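Local coordinates for regulator of Ty1 transposition protein 107 (Saccharomyces cerevisiae, PDB 3T7J), which probably binds phosphorylated partner proteins through its BRCT domains and is linked to regulation of Ty1 transposition, at residues A[6-11]-A[36-41]; A[89-94]-A[111-116]; A[172-177]-A[209-214]; A[198-203]-A[224-229]. All coordinates share one frame; numbering follows the deposited sequence.

Contact 1. Residues A[6-11]-A[36-41]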
loop_
_atom_site.group_PDB
_atom_site.type_symbol
_atom_site.label_atom_id
_atom_site.label_comp_id
_atom_site.label_asym_id
_atom_site.label_seq_id
_atom_site.Cartn_x
_atom_site.Cartn_y
_atom_site.Cartn_z
ATOM N N THR A 6 -8.635 -19.900 -30.634
ATOM C CA THR A 6 -8.926 -21.221 -31.177
ATOM C C THR A 6 -8.392 -22.340 -30.285
ATOM O O THR A 6 -9.028 -23.392 -30.149
ATOM C CB THR A 6 -8.368 -21.386 -32.599
ATOM O OG1 THR A 6 -8.855 -20.330 -33.436
ATOM C CG2 THR A 6 -8.783 -22.731 -33.187
ATOM N N LYS A 7 -7.228 -22.121 -29.679
ATOM C CA LYS A 7 -6.632 -23.131 -28.805
ATOM C C LYS A 7 -7.461 -23.378 -27.538
ATOM O O LYS A 7 -7.508 -24.496 -27.032
ATOM C CB LYS A 7 -5.197 -22.759 -28.436
ATOM C CG LYS A 7 -4.538 -23.745 -27.481
ATOM C CD LYS A 7 -3.090 -23.373 -27.232
ATOM C CE LYS A 7 -2.394 -24.402 -26.364
ATOM N NZ LYS A 7 -2.292 -25.713 -27.056
ATOM N N ALA A 8 -8.110 -22.335 -27.029
ATOM C CA ALA A 8 -9.039 -22.496 -25.913
ATOM C C ALA A 8 -10.312 -23.188 -26.390
ATOM O O ALA A 8 -10.893 -24.006 -25.682
ATOM C CB ALA A 8 -9.369 -21.153 -25.299
ATOM N N GLU A 9 -10.740 -22.844 -27.600
ATOM C CA GLU A 9 -11.921 -23.454 -28.200
ATOM C C GLU A 9 -11.752 -24.967 -28.342
ATOM O O GLU A 9 -12.675 -25.732 -28.043
ATOM C CB GLU A 9 -12.221 -22.811 -29.557
ATOM C CG GLU A 9 -12.643 -21.358 -29.457
ATOM C CD GLU A 9 -12.856 -20.712 -30.810
ATOM O OE1 GLU A 9 -12.771 -21.425 -31.832
ATOM O OE2 GLU A 9 -13.107 -19.488 -30.847
ATOM N N LYS A 10 -10.571 -25.391 -28.790
ATOM C CA LYS A 10 -10.247 -26.816 -28.905
ATOM C C LYS A 10 -10.290 -27.515 -27.545
ATOM O O LYS A 10 -10.873 -28.592 -27.407
ATOM C CB LYS A 10 -8.871 -27.020 -29.552
ATOM C CG LYS A 10 -8.581 -28.469 -29.949
ATOM C CD LYS A 10 -7.215 -28.622 -30.608
ATOM C CE LYS A 10 -7.013 -30.025 -31.184
ATOM N NZ LYS A 10 -7.113 -31.110 -30.162
ATOM N N ILE A 11 -9.671 -26.899 -26.543
ATOM C CA ILE A 11 -9.711 -27.436 -25.185
ATOM C C ILE A 11 -11.147 -27.582 -24.683
ATOM O O ILE A 11 -11.509 -28.600 -24.097
ATOM C CB ILE A 11 -8.906 -26.557 -24.205
ATOM C CG1 ILE A 11 -7.412 -26.630 -24.530
ATOM C CG2 ILE A 11 -9.151 -26.996 -22.765
ATOM C CD1 ILE A 11 -6.615 -25.489 -23.968
ATOM N N ASN A 36 -2.503 -16.411 -18.328
ATOM C CA ASN A 36 -1.989 -16.547 -19.689
ATOM C C ASN A 36 -3.090 -16.379 -20.738
ATOM O O ASN A 36 -4.275 -16.526 -20.431
ATOM C CB ASN A 36 -1.213 -17.862 -19.877
ATOM C CG ASN A 36 -2.090 -19.098 -19.753
ATOM O OD1 ASN A 36 -3.217 -19.127 -20.239
ATOM N ND2 ASN A 36 -1.562 -20.133 -19.108
ATOM N N GLU A 37 -2.691 -16.064 -21.967
ATOM C CA GLU A 37 -3.636 -15.713 -23.035
ATOM C C GLU A 37 -4.770 -16.710 -23.221
ATOM O O GLU A 37 -5.903 -16.324 -23.542
ATOM C CB GLU A 37 -2.905 -15.507 -24.369
ATOM C CG GLU A 37 -1.914 -14.343 -24.337
ATOM C CD GLU A 37 -1.266 -14.075 -25.680
ATOM O OE1 GLU A 37 -1.166 -15.014 -26.500
ATOM O OE2 GLU A 37 -0.857 -12.916 -25.916
ATOM N N VAL A 38 -4.471 -17.990 -23.032
ATOM C CA VAL A 38 -5.462 -19.017 -23.303
ATOM C C VAL A 38 -6.442 -19.176 -22.149
ATOM O O VAL A 38 -7.636 -19.354 -22.368
ATOM C CB VAL A 38 -4.814 -20.370 -23.679
ATOM C CG1 VAL A 38 -3.744 -20.745 -22.690
ATOM C CG2 VAL A 38 -5.870 -21.460 -23.772
ATOM N N ASP A 39 -5.942 -19.089 -20.923
ATOM C CA ASP A 39 -6.817 -19.171 -19.759
ATOM C C ASP A 39 -7.820 -18.036 -19.781
ATOM O O ASP A 39 -8.990 -18.244 -19.502
ATOM C CB ASP A 39 -6.013 -19.168 -18.457
ATOM C CG ASP A 39 -5.418 -20.522 -18.154
ATOM O OD1 ASP A 39 -5.783 -21.490 -18.865
ATOM O OD2 ASP A 39 -4.612 -20.620 -17.202
ATOM N N ILE A 40 -7.362 -16.837 -20.124
ATOM C CA ILE A 40 -8.281 -15.719 -20.302
ATOM C C ILE A 40 -9.359 -16.056 -21.341
ATOM O O ILE A 40 -10.525 -15.730 -21.142
ATOM C CB ILE A 40 -7.566 -14.423 -20.729
ATOM C CG1 ILE A 40 -6.692 -13.887 -19.591
ATOM C CG2 ILE A 40 -8.600 -13.366 -21.161
ATOM C CD1 ILE A 40 -5.827 -12.702 -19.988
ATOM N N GLU A 41 -8.962 -16.695 -22.442
ATOM C CA GLU A 41 -9.905 -17.097 -23.501
ATOM C C GLU A 41 -10.914 -18.134 -23.018
ATOM O O GLU A 41 -12.109 -18.030 -23.276
ATOM C CB GLU A 41 -9.159 -17.657 -24.720
ATOM C CG GLU A 41 -10.051 -17.814 -25.952
ATOM C CD GLU A 41 -9.340 -18.465 -27.133
ATOM O OE1 GLU A 41 -8.166 -18.873 -26.981
ATOM O OE2 GLU A 41 -9.960 -18.569 -28.214
#
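Val38 and Glu41, three residues apart on helix 37-45, are the side chains through which it meets helix 7-13. At the start of 36-41, Asn36 N-caps this helix: its OD1 accepts a straight bond from Asp39 N at 2.8 Å and a weak one from Val38 N. Val38 then points CG2 at Ala8, 3.8 Å from Ala8 CB, and also touches Ile11 CD1, 4.1 Å away. Asp39 faces away, hydrogen-bonded through OD1 to His100, just past helix 90-99. Glu41 reaches across, its CG anti to the backbone N (chi1 -168°) and the chain extended, so that its aliphatic part runs over Ala8 CB. Glu41 OE2 takes Thr6 N on its syn lone pair at 3.1 Å, while its OE1 has a weak 3.5 Å bond from Ala8 N. An alanine at Glu41 would probably leave Thr6 N without this acceptor and remove part of the packing over Ala8 CB. Segments 7-11 and 37-41 cross at 58°, a small helix pair with a carboxylate at one N terminus, on the surface of a BRCT domain.

Contact 2. Residues A[89-94]-A[111-116]; sequences PEFIID and INLFDY
Tyr116 leans its ring against the N-terminal part of helix 90-99, with Phe91 CA over one face and Asp94 at its far end. Its CB lies 4.1 Å from Phe91 CB, and CG comes nearer to that same methylene. Further out the ring divides: CD1 is over the backbone N of Phe91 and beside Glu90 CB, whereas CD2 is 3.7 Å from Phe91 CD1. Phe91 CA stands almost on the ring normal, 3.7 Å from the Tyr116 centroid, a CH-pi contact; Asp115 CB lies towards the rim of the opposite face. The two aromatic rings form an offset edge-to-face pair, planes at 76°, with the edge of Phe91 towards the face of Tyr116. At the tip, Tyr116 OH donates to Asp94 OD2 at 2.6 Å, on the anti side of the carboxylate and 16° out of its plane. Ile111 adds apolar contacts, its CG2 3.7 Å from Phe91 CD1 and its CD1 against Asp94 CB. Phe91, whose ring also meets Tyr21 edge-to-face and packs on Phe64, thus lies between strand 62-64 and the 111-116 loop. The chemistry is divided along one side chain: apolar and CH-pi packing fixes the tilt of the phenol, and the short hydroxyl bond fixes its end while probably favouring the ionised form of Asp94.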
loop_
_atom_site.group_PDB
_atom_site.type_symbol
_atom_site.label_atom_id
_atom_site.label_comp_id
_atom_site.label_asym_id
_atom_site.label_seq_id
_atom_site.Cartn_x
_atom_site.Cartn_y
_atom_site.Cartn_z
ATOM N N PRO A 89 -10.136 -17.231 -4.748
ATOM C CA PRO A 89 -9.398 -17.588 -5.966
ATOM C C PRO A 89 -9.561 -19.069 -6.298
ATOM O O PRO A 89 -9.477 -19.438 -7.477
ATOM C CB PRO A 89 -7.932 -17.300 -5.597
ATOM C CG PRO A 89 -7.968 -16.497 -4.366
ATOM C CD PRO A 89 -9.263 -16.726 -3.677
ATOM N N GLU A 90 -9.789 -19.904 -5.284
ATOM C CA GLU A 90 -9.956 -21.343 -5.510
ATOM C C GLU A 90 -11.057 -21.651 -6.524
ATOM O O GLU A 90 -11.071 -22.725 -7.138
ATOM C CB GLU A 90 -10.239 -22.095 -4.205
ATOM C CG GLU A 90 -9.003 -22.327 -3.340
ATOM C CD GLU A 90 -8.418 -21.026 -2.835
ATOM O OE1 GLU A 90 -9.221 -20.117 -2.533
ATOM O OE2 GLU A 90 -7.170 -20.907 -2.744
ATOM N N PHE A 91 -11.983 -20.721 -6.700
ATOM C CA PHE A 91 -13.036 -20.934 -7.686
ATOM C C PHE A 91 -12.455 -20.996 -9.100
ATOM O O PHE A 91 -12.806 -21.873 -9.884
ATOM C CB PHE A 91 -14.115 -19.854 -7.616
ATOM C CG PHE A 91 -15.048 -19.888 -8.801
ATOM C CD1 PHE A 91 -16.113 -20.773 -8.830
ATOM C CD2 PHE A 91 -14.824 -19.070 -9.906
ATOM C CE1 PHE A 91 -16.961 -20.832 -9.939
ATOM C CE2 PHE A 91 -15.665 -19.113 -11.014
ATOM C CZ PHE A 91 -16.735 -20.004 -11.027
ATOM N N ILE A 92 -11.571 -20.057 -9.417
ATOM C CA ILE A 92 -10.921 -20.017 -10.713
ATOM C C ILE A 92 -9.926 -21.161 -10.835
ATOM O O ILE A 92 -9.838 -21.817 -11.875
ATOM C CB ILE A 92 -10.195 -18.680 -10.948
ATOM C CG1 ILE A 92 -11.202 -17.534 -11.050
ATOM C CG2 ILE A 92 -9.353 -18.746 -12.220
ATOM C CD1 ILE A 92 -12.184 -17.673 -12.238
ATOM N N ILE A 93 -9.189 -21.409 -9.759
ATOM C CA ILE A 93 -8.218 -22.494 -9.742
ATOM C C ILE A 93 -8.862 -23.850 -10.024
ATOM O O ILE A 93 -8.410 -24.575 -10.910
ATOM C CB ILE A 93 -7.458 -22.557 -8.407
ATOM C CG1 ILE A 93 -6.581 -21.314 -8.242
ATOM C CG2 ILE A 93 -6.612 -23.818 -8.350
ATOM C CD1 ILE A 93 -6.068 -21.109 -6.819
ATOM N N ASP A 94 -9.905 -24.196 -9.266
ATOM C CA ASP A 94 -10.626 -25.456 -9.480
ATOM C C ASP A 94 -11.232 -25.532 -10.878
ATOM O O ASP A 94 -11.307 -26.606 -11.491
ATOM C CB ASP A 94 -11.737 -25.650 -8.438
ATOM C CG ASP A 94 -11.199 -25.873 -7.022
ATOM O OD1 ASP A 94 -9.959 -25.915 -6.846
ATOM O OD2 ASP A 94 -12.031 -26.018 -6.091
ATOM N N ILE A 111 -17.953 -27.051 -11.289
ATOM C CA ILE A 111 -17.545 -26.095 -10.262
ATOM C C ILE A 111 -18.677 -25.100 -10.025
ATOM O O ILE A 111 -19.161 -24.476 -10.960
ATOM C CB ILE A 111 -16.263 -25.325 -10.680
ATOM C CG1 ILE A 111 -15.118 -26.305 -10.977
ATOM C CG2 ILE A 111 -15.860 -24.330 -9.625
ATOM C CD1 ILE A 111 -14.931 -27.376 -9.910
ATOM N N ASN A 112 -19.119 -24.962 -8.784
ATOM C CA ASN A 112 -20.243 -24.085 -8.509
ATOM C C ASN A 112 -19.832 -22.761 -7.860
ATOM O O ASN A 112 -18.703 -22.605 -7.371
ATOM C CB ASN A 112 -21.277 -24.806 -7.649
ATOM C CG ASN A 112 -20.755 -25.130 -6.265
ATOM O OD1 ASN A 112 -20.505 -24.226 -5.463
ATOM N ND2 ASN A 112 -20.588 -26.419 -5.977
ATOM N N LEU A 113 -20.760 -21.813 -7.871
ATOM C CA LEU A 113 -20.542 -20.477 -7.323
ATOM C C LEU A 113 -20.865 -20.361 -5.845
ATOM O O LEU A 113 -20.914 -19.243 -5.322
ATOM C CB LEU A 113 -21.452 -19.482 -8.030
ATOM C CG LEU A 113 -21.011 -18.923 -9.378
ATOM C CD1 LEU A 113 -19.897 -19.740 -9.939
ATOM C CD2 LEU A 113 -22.185 -18.884 -10.309
ATOM N N PHE A 114 -21.133 -21.473 -5.176
ATOM C CA PHE A 114 -21.579 -21.377 -3.787
ATOM C C PHE A 114 -20.543 -21.850 -2.778
ATOM O O PHE A 114 -20.613 -21.488 -1.615
ATOM C CB PHE A 114 -22.896 -22.124 -3.594
ATOM C CG PHE A 114 -23.947 -21.707 -4.565
ATOM C CD1 PHE A 114 -24.539 -20.455 -4.467
ATOM C CD2 PHE A 114 -24.304 -22.530 -5.603
ATOM C CE1 PHE A 114 -25.480 -20.052 -5.377
ATOM C CE2 PHE A 114 -25.256 -22.136 -6.510
ATOM C CZ PHE A 114 -25.845 -20.898 -6.401
ATOM N N ASP A 115 -19.578 -22.641 -3.225
ATOM C CA ASP A 115 -18.649 -23.274 -2.301
ATOM C C ASP A 115 -17.339 -22.508 -2.091
ATOM O O ASP A 115 -16.382 -23.061 -1.559
ATOM C CB ASP A 115 -18.370 -24.705 -2.759
ATOM C CG ASP A 115 -19.605 -25.593 -2.670
ATOM O OD1 ASP A 115 -19.627 -26.649 -3.336
ATOM O OD2 ASP A 115 -20.553 -25.232 -1.930
ATOM N N TYR A 116 -17.308 -21.232 -2.475
ATOM C CA TYR A 116 -16.082 -20.439 -2.401
ATOM C C TYR A 116 -16.286 -19.043 -1.874
ATOM O O TYR A 116 -15.564 -18.116 -2.251
ATOM C CB TYR A 116 -15.451 -20.307 -3.782
ATOM C CG TYR A 116 -15.190 -21.617 -4.454
ATOM C CD1 TYR A 116 -14.038 -22.338 -4.188
ATOM C CD2 TYR A 116 -16.093 -22.133 -5.367
ATOM C CE1 TYR A 116 -13.792 -23.538 -4.814
ATOM C CE2 TYR A 116 -15.866 -23.325 -5.991
ATOM C CZ TYR A 116 -14.712 -24.029 -5.719
ATOM O OH TYR A 116 -14.491 -25.232 -6.360
#

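Contact 3. Residues A[172-177]-A[209-214]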
loop_
_atom_site.group_PDB
_atom_site.type_symbol
_atom_site.label_atom_id
_atom_site.label_comp_id
_atom_site.label_asym_id
_atom_site.label_seq_id
_atom_site.Cartn_x
_atom_site.Cartn_y
_atom_site.Cartn_z
ATOM N N LEU A 172 -6.061 18.567 2.730
ATOM C CA LEU A 172 -5.403 19.580 3.534
ATOM C C LEU A 172 -3.972 19.138 3.747
ATOM O O LEU A 172 -3.717 17.973 4.029
ATOM C CB LEU A 172 -6.104 19.719 4.885
ATOM C CG LEU A 172 -7.545 20.224 4.852
ATOM C CD1 LEU A 172 -8.241 19.959 6.187
ATOM C CD2 LEU A 172 -7.590 21.708 4.483
ATOM N N ARG A 173 -3.028 20.055 3.600
ATOM C CA ARG A 173 -1.664 19.729 3.971
ATOM C C ARG A 173 -1.403 20.150 5.406
ATOM O O ARG A 173 -1.513 21.326 5.744
ATOM C CB ARG A 173 -0.650 20.393 3.037
ATOM C CG ARG A 173 -0.717 21.901 3.023
ATOM C CD ARG A 173 -1.229 22.389 1.689
ATOM N NE ARG A 173 -1.575 23.806 1.721
ATOM C CZ ARG A 173 -2.806 24.265 1.917
ATOM N NH1 ARG A 173 -3.819 23.415 2.099
ATOM N NH2 ARG A 173 -3.023 25.572 1.926
ATOM N N SER A 174 -1.095 19.177 6.255
ATOM C CA SER A 174 -0.441 19.478 7.514
ATOM C C SER A 174 1.020 19.725 7.165
ATOM O O SER A 174 1.676 18.873 6.558
ATOM C CB SER A 174 -0.577 18.319 8.500
ATOM O OG SER A 174 -1.658 18.538 9.395
ATOM N N LYS A 175 1.530 20.885 7.561
ATOM C CA LYS A 175 0.803 21.768 8.457
ATOM C C LYS A 175 0.763 23.205 7.941
ATOM O O LYS A 175 0.987 24.156 8.694
ATOM C CB LYS A 175 1.418 21.702 9.860
ATOM C CG LYS A 175 2.913 21.372 9.881
ATOM C CD LYS A 175 3.196 19.895 9.590
ATOM C CE LYS A 175 3.487 19.099 10.862
ATOM N NZ LYS A 175 2.382 19.177 11.853
ATOM N N LYS A 176 0.462 23.355 6.658
ATOM C CA LYS A 176 0.353 24.672 6.047
ATOM C C LYS A 176 -1.089 25.186 6.022
ATOM O O LYS A 176 -1.322 26.377 5.811
ATOM C CB LYS A 176 0.895 24.645 4.614
ATOM C CG LYS A 176 2.272 24.026 4.461
ATOM C CD LYS A 176 2.887 24.396 3.119
ATOM C CE LYS A 176 2.006 23.972 1.954
ATOM N NZ LYS A 176 2.144 22.519 1.644
ATOM N N CYS A 177 -2.053 24.290 6.238
ATOM C CA CYS A 177 -3.463 24.616 6.004
ATOM C C CYS A 177 -4.080 25.521 7.070
ATOM O O CYS A 177 -3.821 25.380 8.261
ATOM C CB CYS A 177 -4.306 23.343 5.852
ATOM S SG CYS A 177 -4.773 22.582 7.422
ATOM N N LYS A 209 -5.783 18.341 17.571
ATOM C CA LYS A 209 -5.648 19.541 18.386
ATOM C C LYS A 209 -5.660 20.783 17.519
ATOM O O LYS A 209 -6.410 21.719 17.779
ATOM C CB LYS A 209 -4.342 19.508 19.201
ATOM C CD LYS A 209 -2.712 18.154 20.573
ATOM C CE LYS A 209 -2.634 17.325 21.847
ATOM N NZ LYS A 209 -1.233 17.090 22.298
ATOM N N LYS A 210 -4.814 20.788 16.496
ATOM C CA LYS A 210 -4.721 21.910 15.569
ATOM C C LYS A 210 -6.030 22.204 14.841
ATOM O O LYS A 210 -6.415 23.362 14.658
ATOM C CB LYS A 210 -3.632 21.647 14.533
ATOM C CG LYS A 210 -3.671 22.616 13.354
ATOM C CD LYS A 210 -2.614 22.266 12.312
ATOM C CE LYS A 210 -2.265 23.476 11.461
ATOM N NZ LYS A 210 -3.479 24.109 10.880
ATOM N N PHE A 211 -6.709 21.159 14.401
ATOM C CA PHE A 211 -7.959 21.372 13.688
ATOM C C PHE A 211 -9.087 21.813 14.602
ATOM O O PHE A 211 -9.889 22.665 14.230
ATOM C CB PHE A 211 -8.355 20.136 12.893
ATOM C CG PHE A 211 -7.555 19.967 11.646
ATOM C CD1 PHE A 211 -7.605 20.929 10.656
ATOM C CD2 PHE A 211 -6.737 18.871 11.471
ATOM C CE1 PHE A 211 -6.867 20.791 9.502
ATOM C CE2 PHE A 211 -5.991 18.721 10.316
ATOM C CZ PHE A 211 -6.056 19.680 9.330
ATOM N N THR A 212 -9.157 21.242 15.797
ATOM C CA THR A 212 -10.244 21.616 16.688
ATOM C C THR A 212 -10.053 23.054 17.172
ATOM O O THR A 212 -11.027 23.770 17.373
ATOM C CB THR A 212 -10.434 20.628 17.854
ATOM O OG1 THR A 212 -9.202 20.471 18.572
ATOM C CG2 THR A 212 -10.881 19.262 17.319
ATOM N N LYS A 213 -8.804 23.486 17.321
ATOM C CA LYS A 213 -8.552 24.880 17.712
ATOM C C LYS A 213 -8.924 25.869 16.618
ATOM O O LYS A 213 -9.539 26.896 16.893
ATOM C CB LYS A 213 -7.099 25.112 18.151
ATOM C CG LYS A 213 -6.850 26.585 18.532
ATOM C CD LYS A 213 -5.506 26.831 19.185
ATOM C CE LYS A 213 -5.293 28.331 19.380
ATOM N NZ LYS A 213 -6.530 28.995 19.897
ATOM N N LEU A 214 -8.557 25.552 15.380
ATOM C CA LEU A 214 -8.857 26.411 14.251
ATOM C C LEU A 214 -10.370 26.551 14.093
ATOM O O LEU A 214 -10.894 27.657 13.954
ATOM C CB LEU A 214 -8.292 25.815 12.961
ATOM C CG LEU A 214 -6.793 25.747 12.687
ATOM C CD1 LEU A 214 -6.557 24.962 11.398
ATOM C CD2 LEU A 214 -6.194 27.138 12.587
#
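Cys177 and Leu172 converge on the outer end of the Phe211 ring, the tightly packed part of this contact. Cys177 SG is 3.5 Å from Phe211 CE1 and Leu172 CD1 is 3.7 Å from the same atom. The sulfur meets the ring obliquely, a sulfur-aromatic contact. All three residues are buried, and Phe211 also packs on Val147 and Val202. The solvent side is looser and rests on Lys210. Its CG stands opposite the backbone N (chi1 167°), the chain stays extended as far as CE, and a bend at the last torsion (chi4 -52°) turns the ammonium group back to Cys177 O. Lys210 NZ donates to Cys177 O at 2.9 Å, close to the C=O axis of the acceptor (160°). Nearby, Lys175 CB comes no closer than 4.4 Å to Lys210 CE, and Ser174 OG stays 4.4 Å from Phe211 CE2. A methionine in place of Lys210 would probably leave the Cys177 carbonyl without its charged donor and this part of the loop less firmly tied to helix 207-218. Apolar and sulfur-aromatic packing thus holds the inner side of 172-177, while one ammonium-to-carbonyl bond holds its outer side, where the positive charge probably polarises that peptide group.

Contact 4. Residues A[198-203]-A[224-229]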
loop_
_atom_site.group_PDB
_atom_site.type_symbol
_atom_site.label_atom_id
_atom_site.label_comp_id
_atom_site.label_asym_id
_atom_site.label_seq_id
_atom_site.Cartn_x
_atom_site.Cartn_y
_atom_site.Cartn_z
ATOM N N TYR A 198 -18.362 20.001 9.715
ATOM C CA TYR A 198 -16.989 19.745 9.316
ATOM C C TYR A 198 -16.652 18.294 9.545
ATOM O O TYR A 198 -16.790 17.791 10.660
ATOM C CB TYR A 198 -16.002 20.590 10.123
ATOM C CG TYR A 198 -16.207 22.076 9.980
ATOM C CD1 TYR A 198 -15.639 22.770 8.923
ATOM C CD2 TYR A 198 -16.985 22.777 10.887
ATOM C CE1 TYR A 198 -15.833 24.130 8.773
ATOM C CE2 TYR A 198 -17.196 24.128 10.747
ATOM C CZ TYR A 198 -16.610 24.804 9.691
ATOM O OH TYR A 198 -16.804 26.152 9.557
ATOM N N VAL A 199 -16.177 17.628 8.501
ATOM C CA VAL A 199 -15.712 16.273 8.668
ATOM C C VAL A 199 -14.272 16.155 8.224
ATOM O O VAL A 199 -13.923 16.511 7.093
ATOM C CB VAL A 199 -16.597 15.296 7.870
ATOM C CG1 VAL A 199 -16.067 13.888 8.004
ATOM C CG2 VAL A 199 -18.037 15.401 8.378
ATOM N N LEU A 200 -13.429 15.634 9.101
ATOM C CA LEU A 200 -12.032 15.495 8.742
ATOM C C LEU A 200 -11.540 14.070 8.948
ATOM O O LEU A 200 -11.918 13.398 9.916
ATOM C CB LEU A 200 -11.163 16.424 9.592
ATOM C CG LEU A 200 -11.360 17.919 9.867
ATOM C CD1 LEU A 200 -10.725 18.837 8.842
ATOM C CD2 LEU A 200 -12.796 18.343 10.226
ATOM N N ILE A 201 -10.667 13.627 8.053
ATOM C CA ILE A 201 -9.988 12.349 8.195
ATOM C C ILE A 201 -8.525 12.663 8.476
ATOM O O ILE A 201 -7.844 13.275 7.648
ATOM C CB ILE A 201 -10.090 11.480 6.909
ATOM C CG1 ILE A 201 -11.553 11.270 6.496
ATOM C CG2 ILE A 201 -9.393 10.140 7.109
ATOM C CD1 ILE A 201 -11.718 10.541 5.143
ATOM N N VAL A 202 -8.041 12.247 9.639
ATOM C CA VAL A 202 -6.677 12.589 10.041
ATOM C C VAL A 202 -5.893 11.357 10.458
ATOM O O VAL A 202 -6.480 10.319 10.769
ATOM C CB VAL A 202 -6.652 13.642 11.185
ATOM C CG1 VAL A 202 -7.453 14.871 10.803
ATOM C CG2 VAL A 202 -7.171 13.053 12.482
ATOM N N THR A 203 -4.569 11.467 10.450
ATOM C CA THR A 203 -3.713 10.328 10.756
ATOM C C THR A 203 -3.013 10.471 12.111
ATOM O O THR A 203 -2.954 9.522 12.885
ATOM C CB THR A 203 -2.653 10.121 9.661
ATOM O OG1 THR A 203 -3.298 9.961 8.389
ATOM C CG2 THR A 203 -1.819 8.885 9.953
ATOM N N ILE A 224 -18.518 19.145 14.469
ATOM C CA ILE A 224 -17.271 18.636 13.923
ATOM C C ILE A 224 -17.151 17.131 14.133
ATOM O O ILE A 224 -17.463 16.611 15.211
ATOM C CB ILE A 224 -16.067 19.297 14.652
ATOM C CG1 ILE A 224 -16.198 20.825 14.635
ATOM C CG2 ILE A 224 -14.735 18.817 14.075
ATOM C CD1 ILE A 224 -15.266 21.546 15.660
ATOM N N LEU A 225 -16.663 16.437 13.113
ATOM C CA LEU A 225 -16.379 15.014 13.237
ATOM C C LEU A 225 -14.994 14.741 12.709
ATOM O O LEU A 225 -14.697 15.027 11.563
ATOM C CB LEU A 225 -17.385 14.170 12.444
ATOM C CG LEU A 225 -17.086 12.666 12.401
ATOM C CD1 LEU A 225 -17.123 11.996 13.791
ATOM C CD2 LEU A 225 -18.049 11.958 11.457
ATOM N N ILE A 226 -14.147 14.176 13.553
ATOM C CA ILE A 226 -12.788 13.856 13.143
ATOM C C ILE A 226 -12.541 12.371 13.373
ATOM O O ILE A 226 -12.776 11.849 14.474
ATOM C CB ILE A 226 -11.769 14.735 13.906
ATOM C CG1 ILE A 226 -12.102 16.215 13.688
ATOM C CG2 ILE A 226 -10.363 14.445 13.453
ATOM C CD1 ILE A 226 -11.067 17.167 14.257
ATOM N N VAL A 227 -12.094 11.688 12.323
ATOM C CA VAL A 227 -11.973 10.237 12.351
ATOM C C VAL A 227 -10.700 9.731 11.703
ATOM O O VAL A 227 -10.028 10.449 10.974
ATOM C CB VAL A 227 -13.166 9.538 11.651
ATOM C CG1 VAL A 227 -14.464 9.919 12.331
ATOM C CG2 VAL A 227 -13.195 9.891 10.157
ATOM N N GLU A 228 -10.384 8.477 11.997
ATOM C CA GLU A 228 -9.259 7.792 11.388
ATOM C C GLU A 228 -9.767 7.065 10.148
ATOM O O GLU A 228 -10.957 6.794 10.015
ATOM C CB GLU A 228 -8.644 6.780 12.369
ATOM C CG GLU A 228 -8.023 7.407 13.615
ATOM C CD GLU A 228 -7.581 6.378 14.654
ATOM O OE1 GLU A 228 -8.449 5.667 15.202
ATOM O OE2 GLU A 228 -6.365 6.286 14.930
ATOM N N TRP A 229 -8.852 6.763 9.238
ATOM C CA TRP A 229 -9.190 6.079 8.020
ATOM C C TRP A 229 -9.941 4.770 8.289
ATOM O O TRP A 229 -10.825 4.392 7.517
ATOM C CB TRP A 229 -7.926 5.860 7.185
ATOM C CG TRP A 229 -8.094 4.907 6.043
ATOM C CD1 TRP A 229 -7.446 3.723 5.876
ATOM C CD2 TRP A 229 -8.972 5.049 4.914
ATOM N NE1 TRP A 229 -7.853 3.123 4.713
ATOM C CE2 TRP A 229 -8.788 3.916 4.101
ATOM C CE3 TRP A 229 -9.884 6.029 4.508
ATOM C CZ2 TRP A 229 -9.493 3.724 2.906
ATOM C CZ3 TRP A 229 -10.580 5.844 3.325
ATOM C CH2 TRP A 229 -10.379 4.700 2.533
#
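The Tyr198 ring is met obliquely by Ile224, whose CG1 comes within 4.3 Å of Tyr198 CD2; the Tyr198 hydroxyl is hydrogen-bonded to Asp219. The other flat group, the indole of Trp229, packs on helix 154-163, while the Trp229 backbone N lies 4.0 Å from Ile201 CG2. Between these ends the strands run parallel, 10° apart. Tyr198 O accepts from Leu225 N, Leu225 O from Leu200 N at 2.8 Å, Leu200 O from Val227 N, and Val227 O from Val202 N at 3.0 Å. Leu200 and Ile226 lie side by side on one face of the sheet, CD2 to CG1 4.1 Å, pointing the same way. Beyond them Val202 places CG2 between its backbone N and carbonyl carbon, which brings it to 3.6 Å from Ile226 CG2. On the opposite face, Ile201 CG1 meets Val227 CG2 at 4.2 Å. Neighbouring parallel strands joined through helix 207-218 make a beta-alpha-beta crossover, here in the central sheet of the second BRCT domain.

In the fold
From the N terminus, contact 1 closes the stretch holding strand 23-27 by setting helix 7-13 against helix 37-45. Contact 2 follows in series, their centres about 19 Å apart, and folds the chain after helix 90-99 back onto that helix. Both belong to the first half of the molecule, with its parallel four-stranded sheet. Contacts 3 and 4 lie on the other side of the chain's centre, in the second BRCT domain, and their segments alternate: 172-177, 198-203, 209-214, 224-229. These two touch, Leu172 CD1 and Leu200 CD1 being 3.8 Å apart, so the loop after strand 168-172, helix 207-218 and the two strands form one packed unit.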